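Thermotoga maritima TmcAL (Thermotoga maritima, PDB 5Y0T) belongs to the HIGH nucleotidyl transferase family of the HUP clan and is modelled here with adenosine-5'-rp-alpha-thio-triphosphate bound. Local coordinates at residues I34-G39 and F84-V89; R113-L118 and S178-G183; A142-L147 and E159-L164; K358-T363 and Q382-Q387. All blocks are in the same frame, centred on the assembly; numbering follows the deposited sequence.

Overall arrangement
Contacts 1, 2 and 3 form a chain of packing that runs outward from the central mixed sheet. Contact 1 lies deepest, and the side chain of Ala86 is about 9 Å from the bound adenosine-5'-rp-alpha-thio-triphosphate. Its centre is about 17 Å from that of contact 2, and the two touch where Phe84 and Val87 meet helix 167-182. Contact 2 in turn touches contact 3, about 16 Å away between centres, through Val114 against Leu147 and Leu164. Contact 4 reaches the same sheet as contact 1, with centres about 14 Å apart, but makes no touch with it, the nearest atoms being about 5 Å apart. Contacts 3 and 4, about 37 Å apart between centres, lie on opposite sides of the chain's centre.

Contact 1. Residues I34-G39 and F84-V89; sequences IAVMSG and FGAVCV
Val36 on strand 32-38 meets Ala86 and Val89 on helix 79-92, a helix of the beta-alpha-beta crossover that links the parallel strands 66-70 and 98-103, consistent with the Rossmann-like sheet of the HUP clan. The helix passes the middle of the strand closely: the CA atoms of Val36 and Ala86 are 6.5 Å apart. Val36 is the single strand residue of 34-39 that touches 84-89, and its two methyls divide the work. With chi1 at 61°, CG1 sits between the backbone N and the carbonyl carbon and faces Ala86, 4.0 Å from its CB. The same CG1 also rests on the helix backbone, 3.9 Å from Ala86 O. CG2, anti to the backbone N, goes to the next turn instead and lies 3.8 Å from CG1 of Val89. That methyl is likewise anti to its own backbone N (chi1 172°), which turns it across the Val36 side chain at an oblique angle. The strand neighbours close round the three residues: Leu70 packs on Val36, Leu68 on Val89 and Val7 on Ala86. Phe84 and Val87 pack instead on helix 167-182, so the helix is lodged between the sheet and another helix. All three touching residues are buried, and the two segments bury 127 Å² between them. Since no hydrogen bond crosses from 34-39 to 84-89, the joint depends on the fit of methyl groups and the exclusion of water, without a directional polar tie.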
# COMPACT_ATOMS: atom_id res chain seq x y z
N ILE A 34 -32.42 -17.96 0.61
CA ILE A 34 -31.52 -16.94 0.14
C ILE A 34 -30.42 -16.73 1.17
O ILE A 34 -30.71 -16.58 2.36
CB ILE A 34 -32.27 -15.62 -0.10
CG1 ILE A 34 -33.30 -15.80 -1.23
CG2 ILE A 34 -31.29 -14.50 -0.42
CD1 ILE A 34 -34.23 -14.59 -1.37
N ALA A 35 -29.17 -16.73 0.73
CA ALA A 35 -28.05 -16.47 1.66
C ALA A 35 -27.42 -15.13 1.34
O ALA A 35 -27.27 -14.79 0.17
CB ALA A 35 -27.01 -17.57 1.58
N VAL A 36 -27.08 -14.36 2.37
CA VAL A 36 -26.22 -13.19 2.21
C VAL A 36 -24.90 -13.58 2.84
O VAL A 36 -24.84 -13.94 4.02
CB VAL A 36 -26.82 -11.87 2.83
CG1 VAL A 36 -27.05 -11.97 4.37
CG2 VAL A 36 -25.95 -10.66 2.48
N MET A 37 -23.84 -13.53 2.03
CA MET A 37 -22.56 -14.13 2.35
C MET A 37 -21.43 -13.10 2.24
O MET A 37 -21.37 -12.34 1.27
CB MET A 37 -22.27 -15.30 1.39
CG MET A 37 -21.03 -16.14 1.73
SD MET A 37 -20.64 -17.35 0.44
CE MET A 37 -19.82 -16.26 -0.73
N SER A 38 -20.55 -13.07 3.23
CA SER A 38 -19.33 -12.30 3.12
C SER A 38 -18.56 -12.72 1.88
O SER A 38 -18.52 -13.90 1.52
CB SER A 38 -18.46 -12.49 4.37
OG SER A 38 -19.09 -11.91 5.50
N GLY A 39 -17.86 -11.75 1.31
CA GLY A 39 -17.12 -11.88 0.07
C GLY A 39 -15.79 -12.55 0.31
O GLY A 39 -15.73 -13.72 0.69
N PHE A 84 -26.10 -5.34 10.84
CA PHE A 84 -26.95 -4.31 10.28
C PHE A 84 -26.96 -4.40 8.76
O PHE A 84 -28.02 -4.32 8.14
CB PHE A 84 -26.48 -2.92 10.70
CG PHE A 84 -27.27 -1.81 10.06
CD1 PHE A 84 -28.56 -1.53 10.48
CD2 PHE A 84 -26.70 -1.03 9.06
CE1 PHE A 84 -29.29 -0.49 9.90
CE2 PHE A 84 -27.41 0.02 8.47
CZ PHE A 84 -28.71 0.29 8.90
N GLY A 85 -25.78 -4.57 8.17
CA GLY A 85 -25.67 -4.75 6.74
C GLY A 85 -26.41 -5.99 6.27
O GLY A 85 -27.14 -5.95 5.28
N ALA A 86 -26.23 -7.10 6.97
CA ALA A 86 -26.83 -8.35 6.56
C ALA A 86 -28.35 -8.33 6.58
O ALA A 86 -29.00 -8.80 5.65
CB ALA A 86 -26.30 -9.49 7.45
N VAL A 87 -28.93 -7.79 7.65
CA VAL A 87 -30.39 -7.69 7.74
C VAL A 87 -30.92 -6.69 6.70
O VAL A 87 -31.97 -6.90 6.09
CB VAL A 87 -30.82 -7.31 9.19
CG1 VAL A 87 -32.31 -6.99 9.28
CG2 VAL A 87 -30.47 -8.44 10.16
N CYS A 88 -30.19 -5.60 6.46
CA CYS A 88 -30.64 -4.65 5.43
C CYS A 88 -30.73 -5.32 4.04
O CYS A 88 -31.69 -5.09 3.31
CB CYS A 88 -29.72 -3.43 5.34
SG CYS A 88 -29.94 -2.21 6.64
N VAL A 89 -29.74 -6.13 3.70
CA VAL A 89 -29.74 -6.81 2.41
C VAL A 89 -30.90 -7.80 2.33
O VAL A 89 -31.65 -7.83 1.35
CB VAL A 89 -28.43 -7.59 2.15
CG1 VAL A 89 -28.56 -8.44 0.89
CG2 VAL A 89 -27.20 -6.64 2.01

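Contact 2. Residues R113-L118 and S178-G183; sequences RVARIL and SALKIG
Arg116 reaches Leu180 by folding back: its CG is anti to the backbone N (chi1 172°), on a CB that points away from helix 167-182, but bends at chi2 (65°) and chi3 (61°) carry the guanidinium back toward that helix. Leu180 has its CG anti to the carbonyl carbon, which directs the branch toward helix 108-120, CD1 to its backbone and CD2 to the arginine head. The two side chains cross at about a right angle. CD2 of Leu180 lies over one face of the guanidinium, 3.8 Å from NH2 of Arg116, an apolar cover on the flat group and not a hydrogen bond. The other methyl, CD1, lies 3.9 Å from Ala115 O and 4.0 Å from Arg116 CA, while Ala115 CB is a looser neighbour at 4.4 Å. NH1 of Arg116 makes a long, weak ion pair with Glu120 one turn along its own helix. Helix 167-182 ends just beyond Leu180 in a Schellman motif at Gly183, whose N is 3.1 Å from Leu180 O. The pairing thus lies near the end of helix 167-182, where that helix lies between helix 79-92, met by Ser178 and Ile182, and helix 108-120, which in turn packs on helix 139-153 by way of Val114, Ile117 and Leu118.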
# COMPACT_ATOMS: atom_id res chain seq x y z
N ARG A 113 -35.95 -10.32 23.81
CA ARG A 113 -36.11 -9.41 24.94
C ARG A 113 -34.94 -8.44 25.01
O ARG A 113 -35.13 -7.24 25.23
CB ARG A 113 -36.23 -10.17 26.27
CG ARG A 113 -37.65 -10.22 26.83
CD ARG A 113 -37.69 -10.68 28.31
NE ARG A 113 -36.99 -11.95 28.54
CZ ARG A 113 -37.42 -13.14 28.15
NH1 ARG A 113 -38.58 -13.26 27.49
NH2 ARG A 113 -36.70 -14.23 28.41
N VAL A 114 -33.73 -8.96 24.83
CA VAL A 114 -32.56 -8.10 24.89
C VAL A 114 -32.56 -7.12 23.72
O VAL A 114 -32.31 -5.93 23.91
CB VAL A 114 -31.24 -8.90 24.90
CG1 VAL A 114 -30.04 -7.97 24.73
CG2 VAL A 114 -31.11 -9.70 26.18
N ALA A 115 -32.87 -7.61 22.52
CA ALA A 115 -32.87 -6.71 21.36
C ALA A 115 -33.87 -5.58 21.55
O ALA A 115 -33.60 -4.44 21.15
CB ALA A 115 -33.18 -7.48 20.08
N ARG A 116 -35.01 -5.88 22.16
CA ARG A 116 -36.05 -4.87 22.40
C ARG A 116 -35.56 -3.74 23.33
O ARG A 116 -35.78 -2.54 23.07
CB ARG A 116 -37.30 -5.54 22.98
CG ARG A 116 -38.39 -4.60 23.46
CD ARG A 116 -39.00 -3.81 22.32
NE ARG A 116 -39.64 -4.65 21.30
CZ ARG A 116 -40.32 -4.17 20.27
NH1 ARG A 116 -40.45 -2.85 20.11
NH2 ARG A 116 -40.87 -4.99 19.39
N ILE A 117 -34.87 -4.11 24.41
CA ILE A 117 -34.30 -3.12 25.32
C ILE A 117 -33.29 -2.24 24.60
O ILE A 117 -33.34 -1.01 24.73
CB ILE A 117 -33.63 -3.80 26.53
CG1 ILE A 117 -34.67 -4.56 27.34
CG2 ILE A 117 -32.95 -2.76 27.43
CD1 ILE A 117 -34.08 -5.57 28.32
N LEU A 118 -32.40 -2.84 23.83
CA LEU A 118 -31.40 -2.07 23.09
C LEU A 118 -32.03 -1.18 22.02
O LEU A 118 -31.49 -0.13 21.66
CB LEU A 118 -30.37 -3.00 22.43
CG LEU A 118 -29.61 -3.96 23.35
CD1 LEU A 118 -28.65 -4.81 22.54
CD2 LEU A 118 -28.86 -3.19 24.44
N SER A 178 -31.22 -4.87 14.57
CA SER A 178 -31.20 -4.27 13.23
C SER A 178 -32.56 -4.32 12.54
O SER A 178 -33.02 -3.33 11.96
CB SER A 178 -30.16 -4.98 12.35
OG SER A 178 -28.85 -4.64 12.78
N ALA A 179 -33.23 -5.47 12.62
CA ALA A 179 -34.55 -5.59 12.01
C ALA A 179 -35.52 -4.61 12.66
O ALA A 179 -36.33 -4.00 11.97
CB ALA A 179 -35.07 -7.00 12.16
N LEU A 180 -35.44 -4.46 13.99
CA LEU A 180 -36.29 -3.49 14.69
C LEU A 180 -35.99 -2.09 14.19
O LEU A 180 -36.90 -1.32 13.86
CB LEU A 180 -36.08 -3.58 16.21
CG LEU A 180 -36.68 -4.82 16.87
CD1 LEU A 180 -36.34 -4.90 18.38
CD2 LEU A 180 -38.18 -4.84 16.65
N LYS A 181 -34.70 -1.75 14.10
CA LYS A 181 -34.33 -0.41 13.65
C LYS A 181 -34.87 -0.08 12.27
O LYS A 181 -35.32 1.04 12.03
CB LYS A 181 -32.81 -0.23 13.64
CG LYS A 181 -32.18 -0.25 15.02
CD LYS A 181 -30.87 0.53 15.03
CE LYS A 181 -30.08 0.29 13.75
NZ LYS A 181 -28.69 0.81 13.86
N ILE A 182 -34.80 -1.02 11.34
CA ILE A 182 -35.26 -0.71 9.99
C ILE A 182 -36.72 -1.04 9.77
O ILE A 182 -37.23 -0.88 8.67
CB ILE A 182 -34.39 -1.43 8.91
CG1 ILE A 182 -34.59 -2.95 8.93
CG2 ILE A 182 -32.92 -1.06 9.10
CD1 ILE A 182 -33.86 -3.66 7.75
N GLY A 183 -37.41 -1.49 10.82
CA GLY A 183 -38.84 -1.74 10.69
C GLY A 183 -39.17 -3.00 9.91
O GLY A 183 -40.23 -3.10 9.32

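Contact 3. Residues A142-L147 and E159-L164; sequences ARKYAL and EEVLKL
Leu147 on helix 139-153 meets Val161 and Leu164 on the helical-turn connection to helix 167-182, whose residues 162-164 are 3-10, so the chain turns back and packs this connection against the alpha-helix it has just left. Backbone bonds in the connection join residues three apart, as in Leu164 N to Val161 O at 2.9 Å. The contacts across the two segments are apolar. CB of Leu147 lies 3.8 Å from CG1 of Val161. That methyl is anti to the backbone N (chi1 -174°), a rotation that lays it against Leu147 CB and also against the helix backbone, 3.8 Å from Lys144 O. Farther along, CD1 of Leu147 meets CD1 of Leu164 at 3.8 Å, the two side chains crossing at about a right angle. Val114 of helix 108-120 packs on both leucines, extending this apolar patch to a third element, and Val161 also touches Met148 and Phe151. No polar bond joins the two segments themselves, but Lys144 reaches Glu165, just past Leu164: its stem runs past Val161, CG to CG1 4.4 Å, before NZ forms the salt bridge. Arg143 pairs with Glu174 of helix 167-182. Within 159-164, Lys163 has Asp107 as a second carboxylate partner and makes a cation-pi contact with Phe110. The bridge inside the segment joins residues three apart: NZ of Lys163 meets Glu160 OE2 at 2.9 Å, on the anti side of the carboxylate and 16° out of its plane.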
# COMPACT_ATOMS: atom_id res chain seq x y z
N ALA A 142 -19.53 -2.98 29.02
CA ALA A 142 -20.42 -1.98 29.61
C ALA A 142 -21.88 -2.29 29.34
O ALA A 142 -22.72 -2.22 30.24
CB ALA A 142 -20.07 -0.60 29.09
N ARG A 143 -22.19 -2.61 28.09
CA ARG A 143 -23.53 -3.00 27.70
C ARG A 143 -23.98 -4.23 28.47
O ARG A 143 -25.12 -4.30 28.93
CB ARG A 143 -23.59 -3.28 26.19
CG ARG A 143 -24.94 -3.81 25.72
CD ARG A 143 -25.03 -3.83 24.19
NE ARG A 143 -24.14 -4.83 23.60
CZ ARG A 143 -24.04 -5.08 22.29
NH1 ARG A 143 -24.77 -4.39 21.41
NH2 ARG A 143 -23.20 -6.01 21.87
N LYS A 144 -23.08 -5.20 28.63
CA LYS A 144 -23.37 -6.41 29.38
C LYS A 144 -23.74 -6.09 30.83
O LYS A 144 -24.78 -6.53 31.33
CB LYS A 144 -22.18 -7.37 29.34
CG LYS A 144 -22.43 -8.72 30.03
CD LYS A 144 -21.28 -9.70 29.83
CE LYS A 144 -19.98 -9.19 30.44
NZ LYS A 144 -18.89 -10.22 30.38
N TYR A 145 -22.88 -5.32 31.50
CA TYR A 145 -23.09 -4.96 32.89
C TYR A 145 -24.35 -4.11 33.04
O TYR A 145 -25.10 -4.27 34.01
CB TYR A 145 -21.87 -4.20 33.44
CG TYR A 145 -20.58 -4.98 33.36
CD1 TYR A 145 -20.57 -6.36 33.53
CD2 TYR A 145 -19.38 -4.34 33.10
CE1 TYR A 145 -19.40 -7.08 33.45
CE2 TYR A 145 -18.20 -5.05 33.02
CZ TYR A 145 -18.21 -6.42 33.20
OH TYR A 145 -17.04 -7.13 33.12
N ALA A 146 -24.59 -3.24 32.07
CA ALA A 146 -25.76 -2.37 32.12
C ALA A 146 -27.04 -3.19 31.99
O ALA A 146 -28.04 -2.93 32.68
CB ALA A 146 -25.68 -1.32 31.04
N LEU A 147 -27.02 -4.18 31.11
CA LEU A 147 -28.17 -5.07 30.92
C LEU A 147 -28.42 -5.87 32.18
O LEU A 147 -29.56 -6.03 32.61
CB LEU A 147 -27.95 -5.99 29.72
CG LEU A 147 -28.07 -5.32 28.35
CD1 LEU A 147 -27.58 -6.25 27.26
CD2 LEU A 147 -29.50 -4.90 28.08
N GLU A 159 -28.17 -13.27 35.73
CA GLU A 159 -27.23 -14.28 35.25
C GLU A 159 -27.57 -14.73 33.84
O GLU A 159 -26.70 -15.21 33.11
CB GLU A 159 -27.20 -15.47 36.21
CG GLU A 159 -26.50 -15.18 37.51
CD GLU A 159 -26.42 -16.39 38.42
OE1 GLU A 159 -27.01 -17.44 38.08
OE2 GLU A 159 -25.76 -16.30 39.48
N GLU A 160 -28.83 -14.56 33.44
CA GLU A 160 -29.26 -14.94 32.11
C GLU A 160 -28.53 -14.10 31.05
O GLU A 160 -28.27 -14.58 29.94
CB GLU A 160 -30.78 -14.78 31.96
CG GLU A 160 -31.43 -15.96 31.23
CD GLU A 160 -32.85 -15.67 30.78
OE1 GLU A 160 -33.46 -14.69 31.27
OE2 GLU A 160 -33.37 -16.43 29.92
N VAL A 161 -28.18 -12.87 31.41
CA VAL A 161 -27.47 -11.97 30.50
C VAL A 161 -26.08 -12.51 30.14
O VAL A 161 -25.53 -12.17 29.09
CB VAL A 161 -27.35 -10.55 31.13
CG1 VAL A 161 -26.73 -9.55 30.14
CG2 VAL A 161 -28.72 -10.06 31.58
N LEU A 162 -25.53 -13.37 30.99
CA LEU A 162 -24.24 -14.01 30.71
C LEU A 162 -24.23 -14.78 29.38
O LEU A 162 -23.17 -15.05 28.83
CB LEU A 162 -23.85 -14.95 31.85
CG LEU A 162 -23.47 -14.26 33.16
CD1 LEU A 162 -23.43 -15.27 34.31
CD2 LEU A 162 -22.12 -13.58 33.01
N LYS A 163 -25.41 -15.12 28.86
CA LYS A 163 -25.50 -15.78 27.55
C LYS A 163 -24.88 -14.92 26.45
O LYS A 163 -24.46 -15.42 25.40
CB LYS A 163 -26.95 -16.10 27.20
CG LYS A 163 -27.59 -17.21 28.05
CD LYS A 163 -29.09 -17.30 27.74
CE LYS A 163 -29.84 -18.10 28.78
NZ LYS A 163 -31.30 -17.99 28.55
N LEU A 164 -24.81 -13.62 26.70
CA LEU A 164 -24.32 -12.67 25.70
C LEU A 164 -22.79 -12.63 25.69
O LEU A 164 -22.20 -11.79 25.03
CB LEU A 164 -24.91 -11.29 25.94
CG LEU A 164 -26.43 -11.22 25.74
CD1 LEU A 164 -26.99 -9.84 26.10
CD2 LEU A 164 -26.81 -11.58 24.30

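Contact 4. Residues K358-T363 and Q382-Q387; sequences KLPIVT and QLFLEQ
Phe384 on helix 381-399 spans the distance to Pro360 and Val362, and this one ring makes the whole contact from its side. The backbones stay well apart, with the nearest CA atoms, those of Pro360 and Phe384, separated by 9.9 Å. The ring bridges that gap because its CG is anti to the backbone N (chi1 -179°), extending the side chain off the helix. Pro360 CG comes in at the ring edge, near the ring plane, 4.2 Å from CE2 of Phe384. Val362 CG2 approaches obliquely and is 4.3 Å from CZ of Phe384, so the far end of the ring touches both a proline and a valine. Both distances are those of ordinary packing, and all three residues are buried. Tyr336 adds an edge-to-face ring contact to Phe384, and Leu372 packs against it too. Away from the ring, the two segments part quickly. The CB of Leu359 points toward the helix, yet neither its side chain nor that of Gln387 touches the other segment; Gln387 hydrogen-bonds instead to the backbone of Gly333 and Gln335. At the outer ends Lys358 and Gln382 are exposed. The total buried between the segments is only 97 Å², consistent with one ring making the contact from the helix. Ile361 points away from helix 381-399 and packs on helix 346-356, so the short strand 361-362, parallel to 337-343, has helices on its two sides: the layered packing of an alpha/beta sheet, with helix 346-356 as the crossover of a beta-alpha-beta unit.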
# COMPACT_ATOMS: atom_id res chain seq x y z
N LYS A 358 -36.21 -3.50 -2.67
CA LYS A 358 -36.13 -2.09 -2.31
C LYS A 358 -34.76 -1.49 -2.64
O LYS A 358 -34.54 -0.32 -2.38
CB LYS A 358 -36.41 -1.89 -0.81
CG LYS A 358 -37.62 -2.66 -0.27
CD LYS A 358 -37.59 -2.70 1.27
CE LYS A 358 -38.64 -3.66 1.83
NZ LYS A 358 -38.88 -3.41 3.28
N LEU A 359 -33.85 -2.32 -3.16
CA LEU A 359 -32.54 -1.86 -3.62
C LEU A 359 -32.32 -2.37 -5.04
O LEU A 359 -32.85 -3.42 -5.38
CB LEU A 359 -31.41 -2.36 -2.71
CG LEU A 359 -31.32 -1.84 -1.27
CD1 LEU A 359 -30.22 -2.58 -0.51
CD2 LEU A 359 -31.05 -0.34 -1.29
N PRO A 360 -31.53 -1.64 -5.85
CA PRO A 360 -31.19 -2.09 -7.21
C PRO A 360 -30.47 -3.44 -7.17
O PRO A 360 -29.63 -3.65 -6.30
CB PRO A 360 -30.24 -0.99 -7.72
CG PRO A 360 -30.54 0.19 -6.88
CD PRO A 360 -30.89 -0.36 -5.52
N ILE A 361 -30.81 -4.32 -8.09
CA ILE A 361 -30.19 -5.64 -8.14
C ILE A 361 -29.09 -5.64 -9.20
O ILE A 361 -29.32 -5.26 -10.35
CB ILE A 361 -31.24 -6.73 -8.46
CG1 ILE A 361 -32.20 -6.87 -7.29
CG2 ILE A 361 -30.57 -8.06 -8.77
CD1 ILE A 361 -33.54 -7.48 -7.67
N VAL A 362 -27.88 -6.02 -8.79
CA VAL A 362 -26.74 -6.10 -9.70
C VAL A 362 -26.44 -7.57 -9.98
O VAL A 362 -26.07 -8.30 -9.08
CB VAL A 362 -25.49 -5.41 -9.10
CG1 VAL A 362 -24.28 -5.55 -10.04
CG2 VAL A 362 -25.78 -3.93 -8.80
N THR A 363 -26.63 -7.99 -11.23
CA THR A 363 -26.22 -9.33 -11.67
C THR A 363 -24.97 -9.17 -12.53
O THR A 363 -23.92 -9.74 -12.26
CB THR A 363 -27.33 -10.09 -12.48
OG1 THR A 363 -27.96 -9.21 -13.41
CG2 THR A 363 -28.39 -10.64 -11.55
N GLN A 382 -23.62 8.44 -4.54
CA GLN A 382 -22.20 8.46 -4.18
C GLN A 382 -21.86 7.30 -3.24
O GLN A 382 -20.84 6.65 -3.40
CB GLN A 382 -21.80 9.80 -3.56
CG GLN A 382 -20.28 10.03 -3.52
CD GLN A 382 -19.56 9.52 -4.79
OE1 GLN A 382 -18.66 8.66 -4.70
NE2 GLN A 382 -19.94 10.04 -5.96
N LEU A 383 -22.75 7.01 -2.28
CA LEU A 383 -22.52 5.90 -1.35
C LEU A 383 -22.51 4.55 -2.09
O LEU A 383 -21.64 3.67 -1.84
CB LEU A 383 -23.58 5.90 -0.26
CG LEU A 383 -23.37 4.87 0.86
CD1 LEU A 383 -22.02 5.09 1.54
CD2 LEU A 383 -24.51 5.00 1.85
N PHE A 384 -23.46 4.40 -3.00
CA PHE A 384 -23.54 3.21 -3.85
C PHE A 384 -22.19 3.01 -4.55
O PHE A 384 -21.60 1.94 -4.48
CB PHE A 384 -24.69 3.38 -4.86
CG PHE A 384 -24.91 2.22 -5.81
CD1 PHE A 384 -23.95 1.84 -6.74
CD2 PHE A 384 -26.15 1.58 -5.85
CE1 PHE A 384 -24.19 0.81 -7.65
CE2 PHE A 384 -26.40 0.56 -6.76
CZ PHE A 384 -25.42 0.16 -7.65
N LEU A 385 -21.70 4.06 -5.21
CA LEU A 385 -20.44 3.96 -5.94
C LEU A 385 -19.27 3.64 -5.01
O LEU A 385 -18.43 2.80 -5.35
CB LEU A 385 -20.16 5.25 -6.72
CG LEU A 385 -21.11 5.49 -7.90
CD1 LEU A 385 -20.87 6.89 -8.54
CD2 LEU A 385 -20.99 4.40 -8.95
N GLU A 386 -19.20 4.29 -3.85
CA GLU A 386 -18.14 3.99 -2.87
C GLU A 386 -18.22 2.57 -2.33
O GLU A 386 -17.19 1.89 -2.22
CB GLU A 386 -18.18 5.00 -1.71
CG GLU A 386 -17.84 6.41 -2.19
CD GLU A 386 -17.79 7.46 -1.08
OE1 GLU A 386 -18.00 7.12 0.10
OE2 GLU A 386 -17.55 8.64 -1.41
N GLN A 387 -19.42 2.11 -2.02
CA GLN A 387 -19.58 0.76 -1.51
C GLN A 387 -19.13 -0.28 -2.54
O GLN A 387 -18.34 -1.18 -2.22
CB GLN A 387 -21.04 0.50 -1.09
CG GLN A 387 -21.44 1.22 0.19
CD GLN A 387 -22.91 1.00 0.57
OE1 GLN A 387 -23.70 0.51 -0.23
NE2 GLN A 387 -23.25 1.34 1.81